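Local coordinates for protein fructokinase (Xylella fastidiosa Temecula1, PDB 3LJS) that probably phosphorylates fructose at the expense of ATP, acting as a sugar kinase of the PfkB family, at residues Gly261-Val265 with Ala299-Gly303. Numbering follows the deposited sequence.
Sequences GDAFV and AAAVG
F264 lays one face of its ring over the methyl of A299: CB of A299 sits 3.7 Å from the centroid of the F264 ring and 13° off its normal, a CH-pi contact. The t rotamer (chi1 176°) carries the ring, from a CA-to-CB bond directed sideways, toward A299 and A300 of helix 289-305, where CE1 of F264 also meets CB of A300 at 4.2 Å. Residues 262-265 and 299-303 are helical, 262-265 being the first turn of helix 262-275, entered from G261 at the N-cap. V265 N hydrogen-bonds to G261 O (3.2 Å) and G303 N to A299 O (3.0 Å). The closest CA pair is F264 and G303, 4.4 Å apart; at this close approach CA of F264 directs a CA-H...O contact to O of A299 (3.5 Å, 160° at H). G261, an ATP-site residue, and D262 correspond to the Gly-Asp of the GAGD-type signature of PfkB kinases, so D262 is probably the equivalent of their catalytic aspartate. D262 and V265 face helix 38-49 instead. A263 points toward helix 289-305: its CB is 4.0 Å from CA of G303, while O of A263 approaches CG1 of V302 (t) at 3.3 Å. The F264 side chain also comes within about 4 Å of that of K195, another ATP-site residue.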
loop_
_atom_site.group_PDB
_atom_site.type_symbol
_atom_site.label_atom_id
_atom_site.label_comp_id
_atom_site.label_asym_id
_atom_site.label_seq_id
_atom_site.Cartn_x
_atom_site.Cartn_y
_atom_site.Cartn_z
ATOM N N GLY B 261 -24.847 1.393 -8.825
ATOM C CA GLY B 261 -23.780 0.808 -8.034
ATOM C C GLY B 261 -24.148 0.431 -6.611
ATOM O O GLY B 261 -25.275 0.014 -6.332
ATOM N N ASP B 262 -23.196 0.592 -5.698
ATOM C CA ASP B 262 -23.426 0.231 -4.308
ATOM C C ASP B 262 -24.518 1.019 -3.600
ATOM O O ASP B 262 -25.191 0.478 -2.725
ATOM C CB ASP B 262 -22.124 0.324 -3.516
ATOM C CG ASP B 262 -21.017 -0.522 -4.122
ATOM O OD1 ASP B 262 -21.318 -1.610 -4.670
ATOM O OD2 ASP B 262 -19.851 -0.102 -4.044
ATOM N N ALA B 263 -24.701 2.286 -3.966
ATOM C CA ALA B 263 -25.737 3.098 -3.327
ATOM C C ALA B 263 -27.105 2.556 -3.737
ATOM O O ALA B 263 -28.009 2.443 -2.911
ATOM C CB ALA B 263 -25.593 4.567 -3.733
ATOM N N PHE B 264 -27.244 2.226 -5.019
ATOM C CA PHE B 264 -28.482 1.659 -5.552
ATOM C C PHE B 264 -28.825 0.397 -4.743
ATOM O O PHE B 264 -29.972 0.190 -4.323
ATOM C CB PHE B 264 -28.281 1.289 -7.030
ATOM C CG PHE B 264 -29.461 0.601 -7.658
ATOM C CD1 PHE B 264 -30.408 1.325 -8.376
ATOM C CD2 PHE B 264 -29.633 -0.770 -7.519
ATOM C CE1 PHE B 264 -31.510 0.693 -8.946
ATOM C CE2 PHE B 264 -30.727 -1.411 -8.081
ATOM C CZ PHE B 264 -31.671 -0.679 -8.797
ATOM N N VAL B 265 -27.819 -0.448 -4.530
ATOM C CA VAL B 265 -28.012 -1.683 -3.781
ATOM C C VAL B 265 -28.437 -1.389 -2.349
ATOM O O VAL B 265 -29.347 -2.026 -1.823
ATOM C CB VAL B 265 -26.733 -2.533 -3.765
ATOM C CG1 VAL B 265 -26.917 -3.743 -2.849
ATOM C CG2 VAL B 265 -26.422 -3.004 -5.186
ATOM N N ALA B 299 -34.581 2.717 -5.122
ATOM C CA ALA B 299 -33.166 2.362 -5.230
ATOM C C ALA B 299 -32.450 3.255 -6.247
ATOM O O ALA B 299 -31.324 3.709 -6.008
ATOM C CB ALA B 299 -33.030 0.895 -5.626
ATOM N N ALA B 300 -33.105 3.508 -7.377
ATOM C CA ALA B 300 -32.522 4.353 -8.419
ATOM C C ALA B 300 -32.344 5.779 -7.901
ATOM O O ALA B 300 -31.358 6.449 -8.220
ATOM C CB ALA B 300 -33.412 4.350 -9.655
ATOM N N ALA B 301 -33.298 6.242 -7.097
ATOM C CA ALA B 301 -33.221 7.593 -6.544
ATOM C C ALA B 301 -32.020 7.718 -5.615
ATOM O O ALA B 301 -31.333 8.734 -5.619
ATOM C CB ALA B 301 -34.507 7.933 -5.797
ATOM N N VAL B 302 -31.771 6.684 -4.813
ATOM C CA VAL B 302 -30.628 6.687 -3.902
ATOM C C VAL B 302 -29.330 6.754 -4.724
ATOM O O VAL B 302 -28.425 7.542 -4.431
ATOM C CB VAL B 302 -30.603 5.400 -3.026
ATOM C CG1 VAL B 302 -29.344 5.383 -2.151
ATOM C CG2 VAL B 302 -31.854 5.339 -2.144
ATOM N N GLY B 303 -29.252 5.922 -5.760
ATOM C CA GLY B 303 -28.072 5.900 -6.605
ATOM C C GLY B 303 -27.836 7.226 -7.299
ATOM O O GLY B 303 -26.696 7.651 -7.472
#